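Local coordinates for protein beta-xylanase (PDB 7NWN) that probably binds plant cell-wall carbohydrate through a family 9 carbohydrate-binding module belonging to a thermostable modular xylanase-glucuronoyl esterase, at residues A[95-100]-A[163-168]; A[104-109]-A[193-198]. All blocks are in the same frame, centred on the assembly; numbering follows the deposited sequence. Where two conformers were deposited one is given.

The two contacts interleave along the chain, in the order 95-100, 104-109, 163-168, 193-198, and their centres lie about 10 Å apart. Contact 1 pairs neighbouring strands, 93-99 and 161-171, inside a beta-sheet and is buried, whereas contact 2 joins the two loops that follow strands 93-99 and 177-182 and is partly open to solvent. They meet directly: Asp-99 accepts a probable hydrogen bond from the backbone N of Arg-104, and Phe-97 packs on both Tyr-108 and Phe-197. Calcium binding by Asp-99 and Asp-103 ties the strand end to the 104-109 loop, while a probable hydrogen bond from Phe-164 N to Gly-198 O joins the second loop to the sheet.

Contact 1: residues A[95-100]-A[163-168]. With CA (calcium ion), chain S.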
ATOM      1  N   GLU A  95      -2.663   4.546  -3.297  1.00 33.59           N
ATOM      2  CA  GLU A  95      -1.474   5.264  -2.842  1.00 31.85           C
ATOM      3  C   GLU A  95      -1.016   4.621  -1.536  1.00 34.20           C
ATOM      4  O   GLU A  95      -1.842   4.165  -0.731  1.00 31.49           O
ATOM      5  CB  GLU A  95      -1.853   6.702  -2.506  1.00 36.31           C
ATOM      6  CG  GLU A  95      -2.337   7.491  -3.721  1.00 35.51           C
ATOM      7  CD  GLU A  95      -2.605   8.955  -3.497  1.00 40.21           C
ATOM      8  OE1 GLU A  95      -2.320   9.462  -2.382  1.00 41.18           O
ATOM      9  OE2 GLU A  95      -3.106   9.600  -4.428  1.00 41.32           O
ATOM     10  N   ILE A  96       0.312   4.565  -1.384  1.00 35.88           N
ATOM     11  CA  ILE A  96       0.964   3.935  -0.242  1.00 36.14           C
ATOM     12  C   ILE A  96       1.898   5.000   0.329  1.00 34.86           C
ATOM     13  O   ILE A  96       2.651   5.595  -0.417  1.00 32.71           O
ATOM     14  CB  ILE A  96       1.727   2.647  -0.667  1.00 36.27           C
ATOM     15  CG1 ILE A  96       0.719   1.592  -1.171  1.00 38.54           C
ATOM     16  CG2 ILE A  96       2.543   2.049   0.501  1.00 33.21           C
ATOM     17  CD1 ILE A  96       1.372   0.595  -2.114  1.00 40.70           C
ATOM     18  N   PHE A  97       1.806   5.207   1.636  1.00 37.29           N
ATOM     19  CA  PHE A  97       2.625   6.161   2.364  1.00 34.60           C
ATOM     20  C   PHE A  97       3.433   5.383   3.404  1.00 36.77           C
ATOM     21  O   PHE A  97       2.869   4.502   4.048  1.00 34.97           O
ATOM     22  CB  PHE A  97       1.685   7.108   3.116  1.00 38.27           C
ATOM     23  CG  PHE A  97       0.626   7.839   2.300  1.00 36.51           C
ATOM     24  CD1 PHE A  97      -0.523   7.187   1.865  1.00 34.23           C
ATOM     25  CD2 PHE A  97       0.771   9.197   2.014  1.00 40.89           C
ATOM     26  CE1 PHE A  97      -1.526   7.878   1.193  1.00 38.58           C
ATOM     27  CE2 PHE A  97      -0.230   9.907   1.346  1.00 41.27           C
ATOM     28  CZ  PHE A  97      -1.375   9.240   0.938  1.00 37.80           C
ATOM     29  N   LEU A  98       4.720   5.733   3.569  1.00 37.56           N
ATOM     30  CA  LEU A  98       5.560   5.091   4.574  1.00 42.56           C
ATOM     31  C   LEU A  98       6.444   6.132   5.286  1.00 37.06           C
ATOM     32  O   LEU A  98       7.086   6.965   4.633  1.00 37.03           O
ATOM     33  CB  LEU A  98       6.436   4.034   3.891  1.00 35.10           C
ATOM     34  CG  LEU A  98       7.086   3.003   4.828  1.00 38.93           C
ATOM     35  CD1 LEU A  98       6.044   2.098   5.478  1.00 35.54           C
ATOM     36  CD2 LEU A  98       8.134   2.189   4.055  1.00 41.53           C
ATOM     37  N   ASP A  99       6.451   6.070   6.627  1.00 40.63           N
ATOM     38  CA  ASP A  99       7.391   6.825   7.459  1.00 40.76           C
ATOM     39  C   ASP A  99       8.320   5.764   8.056  1.00 41.46           C
ATOM     40  O   ASP A  99       7.964   5.138   9.060  1.00 41.82           O
ATOM     41  CB  ASP A  99       6.612   7.601   8.529  1.00 40.09           C
ATOM     42  CG  ASP A  99       7.410   8.269   9.680  1.00 43.35           C
ATOM     43  OD1 ASP A  99       8.666   8.386   9.604  1.00 36.26           O
ATOM     44  OD2 ASP A  99       6.742   8.623  10.671  1.00 41.43           O
ATOM     45  N   GLU A 100       9.424   5.523   7.340  1.00 40.54           N
ATOM     46  CA  GLU A 100      10.260   4.345   7.556  1.00 45.86           C
ATOM     47  C   GLU A 100      10.984   4.449   8.900  1.00 50.58           C
ATOM     48  O   GLU A 100      11.086   3.452   9.604  1.00 49.08           O
ATOM     49  CB  GLU A 100      11.271   4.197   6.415  1.00 43.34           C
ATOM     50  CG  GLU A 100      11.935   2.835   6.374  1.00 46.18           C
ATOM     51  CD  GLU A 100      12.928   2.630   5.243  1.00 46.09           C
ATOM     52  OE1 GLU A 100      13.077   3.515   4.387  1.00 48.73           O
ATOM     53  OE2 GLU A 100      13.536   1.568   5.210  1.00 55.81           O
ATOM     54  N   GLY A 163       5.479   4.251  10.307  1.00 39.64           N
ATOM     55  CA  GLY A 163       4.214   4.872   9.960  1.00 37.24           C
ATOM     56  C   GLY A 163       3.794   4.401   8.558  1.00 36.77           C
ATOM     57  O   GLY A 163       4.639   4.232   7.674  1.00 35.79           O
ATOM     58  N   PHE A 164       2.487   4.218   8.378  1.00 36.73           N
ATOM     59  CA  PHE A 164       1.969   3.724   7.114  1.00 41.08           C
ATOM     60  C   PHE A 164       0.595   4.347   6.887  1.00 36.29           C
ATOM     61  O   PHE A 164      -0.200   4.413   7.821  1.00 40.30           O
ATOM     62  CB  PHE A 164       1.883   2.191   7.214  1.00 39.09           C
ATOM     63  CG  PHE A 164       1.228   1.503   6.049  1.00 36.06           C
ATOM     64  CD1 PHE A 164       1.964   1.235   4.900  1.00 34.76           C
ATOM     65  CD2 PHE A 164      -0.108   1.163   6.096  1.00 33.30           C
ATOM     66  CE1 PHE A 164       1.344   0.637   3.815  1.00 34.52           C
ATOM     67  CE2 PHE A 164      -0.726   0.595   4.985  1.00 32.94           C
ATOM     68  CZ  PHE A 164       0.013   0.310   3.874  1.00 30.70           C
ATOM     69  N   GLU A 165       0.268   4.637   5.621  1.00 40.01           N
ATOM     70  CA  GLU A 165      -1.107   4.917   5.212  1.00 37.51           C
ATOM     71  C   GLU A 165      -1.370   4.221   3.860  1.00 35.51           C
ATOM     72  O   GLU A 165      -0.436   3.986   3.100  1.00 33.62           O
ATOM     73  CB  GLU A 165      -1.350   6.447   5.176  1.00 38.73           C
ATOM     74  CG  GLU A 165      -2.714   6.922   4.628  1.00 35.91           C
ATOM     75  CD  GLU A 165      -3.978   6.463   5.345  1.00 39.37           C
ATOM     76  OE1 GLU A 165      -4.059   5.283   5.811  1.00 41.28           O
ATOM     77  OE2 GLU A 165      -4.925   7.282   5.449  1.00 42.56           O
ATOM     78  N   PHE A 166      -2.651   3.912   3.612  1.00 33.03           N
ATOM     79  CA  PHE A 166      -3.193   3.357   2.384  1.00 36.48           C
ATOM     80  C   PHE A 166      -4.399   4.218   1.959  1.00 38.11           C
ATOM     81  O   PHE A 166      -5.275   4.510   2.769  1.00 36.33           O
ATOM     82  CB  PHE A 166      -3.602   1.895   2.617  1.00 33.21           C
ATOM     83  CG  PHE A 166      -4.157   1.223   1.387  1.00 34.30           C
ATOM     84  CD1 PHE A 166      -3.325   0.777   0.364  1.00 34.50           C
ATOM     85  CD2 PHE A 166      -5.538   1.108   1.231  1.00 33.74           C
ATOM     86  CE1 PHE A 166      -3.871   0.209  -0.779  1.00 36.20           C
ATOM     87  CE2 PHE A 166      -6.074   0.545   0.083  1.00 35.81           C
ATOM     88  CZ  PHE A 166      -5.231   0.103  -0.917  1.00 35.45           C
ATOM     89  N   GLN A 167      -4.451   4.569   0.674  1.00 37.00           N
ATOM     90  CA  GLN A 167      -5.556   5.323   0.091  1.00 35.24           C
ATOM     91  C   GLN A 167      -5.944   4.752  -1.290  1.00 33.87           C
ATOM     92  O   GLN A 167      -5.090   4.375  -2.087  1.00 31.94           O
ATOM     93  CB  GLN A 167      -5.120   6.775  -0.123  1.00 34.34           C
ATOM     94  CG  GLN A 167      -6.291   7.692  -0.488  1.00 35.86           C
ATOM     95  CD  GLN A 167      -5.808   9.127  -0.499  1.00 40.52           C
ATOM     96  OE1 GLN A 167      -5.363   9.682   0.519  1.00 38.05           O
ATOM     97  NE2 GLN A 167      -5.869   9.728  -1.669  1.00 35.61           N
ATOM     98  N   VAL A 168      -7.259   4.766  -1.572  1.00 33.81           N
ATOM     99  CA  VAL A 168      -7.751   4.507  -2.910  1.00 35.33           C
ATOM    100  C   VAL A 168      -8.340   5.815  -3.419  1.00 35.11           C
ATOM    101  O   VAL A 168      -9.151   6.413  -2.728  1.00 33.71           O
ATOM    102  CB  VAL A 168      -8.850   3.440  -2.846  1.00 36.27           C
ATOM    103  CG1 VAL A 168      -9.589   3.249  -4.180  1.00 36.78           C
ATOM    104  CG2 VAL A 168      -8.297   2.123  -2.304  1.00 41.09           C
TER
HETATM  105 CA    CA S 318      10.063   9.643   8.549  0.60 51.82          CA
HETATM  106  O   HOH W   1       8.437  11.418   9.256  1.00 54.89           O
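Phe-97 and Glu-165 stand side by side on adjacent antiparallel strands, with CB of Glu-165 3.5 Å from CD1 of the phenyl ring. Glu-165 O and Gln-167 CB both come to the edge of this ring, near its plane. CG of Phe-97 sits anti to the carbonyl carbon (chi1 -55°), which brings the ring beside Glu-165 and on toward Gln-167. The Glu-165 chain then bends at chi2, and its carboxylate accepts from its neighbour Phe-166 N through OE1, met from above the carboxylate plane, and from Asp-185 N through OE2. With an alanine in place of Phe-97, the CB and CG of Glu-165 would probably face a gap and Gln-167 CB would lose its aromatic neighbour. Glu-95 and Gln-167 run alongside each other, pointing the same way, with carboxylate and amide planes 32° apart; their polar ends are held elsewhere, Glu-95 by His-114 and Arg-116, Gln-167 by Asn-169. On the reverse face, CG2 of Ile-96 approaches CE1 of Phe-164 at 3.8 Å, and CD1 of Leu-98 lies at the edge of the same ring. Six backbone hydrogen bonds knit the strands, the straightest from Asp-99 N to Gly-163 O (2.8 Å, 171° at the hydrogen). Next to Gly-163, Asp-99 holds the calcium ion through OD1 at 2.1 Å, in a site completed by Asp-103, Asp-111, Asp-112 and water, while OD2 accepts from the backbone N of Arg-104. Strand 93-99 pairs on its other edge with 112-118, and strand 161-171 with 177-182. The face bearing Ile-96, Leu-98 and Phe-166 packs against strands 69-77 and 143-151 of the second sheet, forming part of the core of a beta-sandwich.

Contact 2: residues A[104-109]-A[193-198]; sequences RAISYQ and NPSLFG. With EDO (1,2-ethanediol), chain I.
The Tyr-108 ring carries Pro-194 over one face, the proline CG lying 4.0 Å from the ring centroid and 28° off its normal, a CH-pi contact. Asn-193 N comes to an edge of the same ring, near its plane. Phe-197 crosses Tyr-108 at about a right angle; the Tyr-108 OH approaches CZ at the edge of the phenyl ring at 3.4 Å, while its hydrogen bond goes to Ala-190 O. One face of the Phe-197 ring is met by Pro-194 O, 3.1 Å above the plane and offset toward the rim. Beside this, OD1 of Asn-193 lies 3.1 Å from Ile-106 CA. CG of Asn-193 is anti to the backbone N (chi1 -174°), a torsion that turns OD1 back over the following turn, where it accepts from both Ser-195 N and Ser-195 OG (2.7 Å for the latter). Both donors arrive from the same face of the amide plane, fixing the side chain against Ile-106. CB of Ser-195 also packs on Arg-104 O at 3.4 Å. Asn-193 thus forms an Asx turn leading into the short 3-10 segment 194-196. This turn docks on the loop between strands 93-99 and 112-118, which supplies Asp-103 and Asp-111 to a calcium site shared with Asp-99 and Asp-112 at the adjoining strand ends: a calcium-bearing loop, probably steadied by the metal, packed on a second loop at one end of the beta-sandwich.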
ATOM      1  N   ARG A 104       7.382  10.467  12.669  0.50 49.85           N
ATOM      2  CA  ARG A 104       6.087  11.092  12.912  0.50 47.65           C
ATOM      3  C   ARG A 104       6.201  12.621  12.865  0.50 42.21           C
ATOM      4  O   ARG A 104       5.507  13.305  13.598  0.50 49.85           O
ATOM      5  CB  ARG A 104       5.559  10.704  14.299  0.50 47.52           C
ATOM      6  CG  ARG A 104       4.937   9.320  14.409  0.50 47.85           C
ATOM      7  CD  ARG A 104       5.100   8.764  15.819  0.50 46.41           C
ATOM      8  NE  ARG A 104       6.514   8.701  16.203  0.50 54.41           N
ATOM      9  CZ  ARG A 104       6.971   8.317  17.391  0.50 51.66           C
ATOM     10  NH1 ARG A 104       6.130   7.950  18.340  0.50 49.54           N
ATOM     11  NH2 ARG A 104       8.270   8.290  17.617  0.50 53.05           N
ATOM     12  N   ALA A 105       7.084  13.162  12.023  1.00 41.15           N
ATOM     13  CA  ALA A 105       7.130  14.590  11.776  1.00 45.22           C
ATOM     14  C   ALA A 105       5.777  15.090  11.214  1.00 52.78           C
ATOM     15  O   ALA A 105       4.884  14.309  10.845  1.00 52.05           O
ATOM     16  CB  ALA A 105       8.274  14.859  10.828  1.00 44.29           C
ATOM     17  N   ILE A 106       5.599  16.414  11.187  1.00 56.21           N
ATOM     18  CA  ILE A 106       4.337  17.006  10.762  1.00 51.35           C
ATOM     19  C   ILE A 106       4.479  17.443   9.306  1.00 45.60           C
ATOM     20  O   ILE A 106       3.526  17.901   8.701  1.00 47.80           O
ATOM     21  CB  ILE A 106       3.891  18.151  11.694  1.00 57.20           C
ATOM     22  CG1 ILE A 106       4.945  19.262  11.805  1.00 58.48           C
ATOM     23  CG2 ILE A 106       3.447  17.616  13.053  1.00 51.30           C
ATOM     24  CD1 ILE A 106       4.334  20.635  11.999  1.00 64.15           C
ATOM     25  N   SER A 107       5.686  17.299   8.760  1.00 44.89           N
ATOM     26  CA  SER A 107       5.941  17.561   7.361  1.00 48.97           C
ATOM     27  C   SER A 107       6.961  16.525   6.866  1.00 50.31           C
ATOM     28  O   SER A 107       7.540  15.808   7.672  1.00 48.47           O
ATOM     29  CB  SER A 107       6.366  19.011   7.178  1.00 52.32           C
ATOM     30  OG  SER A 107       7.759  19.175   7.418  1.00 55.20           O
ATOM     31  N   TYR A 108       7.145  16.393   5.544  1.00 47.80           N
ATOM     32  CA  TYR A 108       7.785  15.209   4.986  1.00 50.91           C
ATOM     33  C   TYR A 108       9.295  15.290   5.222  1.00 51.11           C
ATOM     34  O   TYR A 108       9.922  16.259   4.813  1.00 54.01           O
ATOM     35  CB  TYR A 108       7.438  15.014   3.493  1.00 44.68           C
ATOM     36  CG  TYR A 108       6.247  14.111   3.236  1.00 45.15           C
ATOM     37  CD1 TYR A 108       4.994  14.426   3.749  1.00 39.19           C
ATOM     38  CD2 TYR A 108       6.352  12.925   2.495  1.00 47.12           C
ATOM     39  CE1 TYR A 108       3.899  13.575   3.579  1.00 44.86           C
ATOM     40  CE2 TYR A 108       5.256  12.083   2.292  1.00 39.65           C
ATOM     41  CZ  TYR A 108       4.012  12.431   2.800  1.00 43.60           C
ATOM     42  OH  TYR A 108       2.913  11.615   2.651  1.00 40.92           O
ATOM     43  N   GLN A 109       9.886  14.235   5.793  1.00 49.45           N
ATOM     44  CA  GLN A 109      11.342  14.190   5.926  1.00 50.47           C
ATOM     45  C   GLN A 109      11.942  13.393   4.760  1.00 58.74           C
ATOM     46  O   GLN A 109      11.219  12.922   3.869  1.00 52.82           O
ATOM     47  CB  GLN A 109      11.699  13.539   7.264  1.00 49.71           C
ATOM     48  CG  GLN A 109      10.859  14.001   8.442  1.00 57.30           C
ATOM     49  CD  GLN A 109      11.147  15.455   8.740  1.00 70.66           C
ATOM     50  OE1 GLN A 109      10.238  16.275   8.824  1.00 79.54           O
ATOM     51  NE2 GLN A 109      12.421  15.799   8.858  1.00 68.17           N
ATOM     52  N   ASN A 193       1.517  15.481   5.782  1.00 44.09           N
ATOM     53  CA  ASN A 193       1.752  15.344   7.204  1.00 46.44           C
ATOM     54  C   ASN A 193       1.942  13.866   7.607  1.00 40.97           C
ATOM     55  O   ASN A 193       0.984  13.137   7.867  1.00 40.15           O
ATOM     56  CB  ASN A 193       0.601  16.012   7.960  1.00 42.86           C
ATOM     57  CG  ASN A 193       0.804  16.063   9.460  1.00 48.14           C
ATOM     58  OD1 ASN A 193       1.755  15.509   9.995  1.00 50.40           O
ATOM     59  ND2 ASN A 193      -0.140  16.659  10.159  1.00 40.41           N
ATOM     60  N   PRO A 194       3.196  13.377   7.759  1.00 41.23           N
ATOM     61  CA  PRO A 194       3.428  11.981   8.152  1.00 40.55           C
ATOM     62  C   PRO A 194       2.867  11.555   9.508  1.00 43.45           C
ATOM     63  O   PRO A 194       2.567  10.373   9.704  1.00 46.19           O
ATOM     64  CB  PRO A 194       4.943  11.860   8.064  1.00 43.49           C
ATOM     65  CG  PRO A 194       5.318  12.896   7.034  1.00 41.92           C
ATOM     66  CD  PRO A 194       4.426  14.081   7.384  1.00 41.82           C
ATOM     67  N   SER A 195       2.634  12.528  10.403  1.00 44.96           N
ATOM     68  CA  SER A 195       2.132  12.241  11.740  1.00 46.38           C
ATOM     69  C   SER A 195       0.699  11.756  11.681  1.00 43.56           C
ATOM     70  O   SER A 195       0.172  11.242  12.661  1.00 50.31           O
ATOM     71  CB  SER A 195       2.279  13.460  12.660  1.00 56.25           C
ATOM     72  OG  SER A 195       1.270  14.444  12.444  1.00 49.48           O
ATOM     73  N   LEU A 196       0.055  11.913  10.524  1.00 47.11           N
ATOM     74  CA  LEU A 196      -1.311  11.435  10.377  1.00 47.33           C
ATOM     75  C   LEU A 196      -1.353   9.950   9.987  1.00 46.71           C
ATOM     76  O   LEU A 196      -2.451   9.363   9.950  1.00 44.26           O
ATOM     77  CB  LEU A 196      -2.001  12.282   9.294  1.00 48.94           C
ATOM     78  CG  LEU A 196      -2.253  13.752   9.624  1.00 48.85           C
ATOM     79  CD1 LEU A 196      -2.958  14.466   8.472  1.00 41.51           C
ATOM     80  CD2 LEU A 196      -3.063  13.888  10.901  1.00 47.66           C
ATOM     81  N   PHE A 197      -0.188   9.354   9.624  1.00 46.56           N
ATOM     82  CA  PHE A 197      -0.162   7.948   9.199  1.00 39.96           C
ATOM     83  C   PHE A 197      -0.545   7.084  10.393  1.00 42.84           C
ATOM     84  O   PHE A 197      -0.344   7.515  11.521  1.00 44.37           O
ATOM     85  CB  PHE A 197       1.249   7.512   8.801  1.00 40.25           C
ATOM     86  CG  PHE A 197       1.815   8.220   7.607  1.00 38.31           C
ATOM     87  CD1 PHE A 197       1.032   9.114   6.883  1.00 41.28           C
ATOM     88  CD2 PHE A 197       3.103   7.967   7.186  1.00 35.68           C
ATOM     89  CE1 PHE A 197       1.550   9.769   5.778  1.00 37.14           C
ATOM     90  CE2 PHE A 197       3.612   8.605   6.065  1.00 42.00           C
ATOM     91  CZ  PHE A 197       2.838   9.521   5.378  1.00 38.12           C
ATOM     92  N   GLY A 198      -1.069   5.877  10.160  1.00 38.38           N
ATOM     93  CA  GLY A 198      -1.161   4.857  11.194  1.00 36.59           C
ATOM     94  C   GLY A 198       0.197   4.182  11.409  1.00 35.35           C
ATOM     95  O   GLY A 198       1.235   4.692  10.958  1.00 41.84           O
TER
HETATM   96  C1  EDO I 308      11.613  12.941   0.631  1.00 82.93           C
HETATM   97  O1  EDO I 308      10.328  12.648   1.276  1.00 60.64           O
HETATM   98  C2  EDO I 308      12.044  12.434  -0.738  1.00 73.73           C
HETATM   99  O2  EDO I 308      11.430  13.025  -1.902  1.00 85.22           O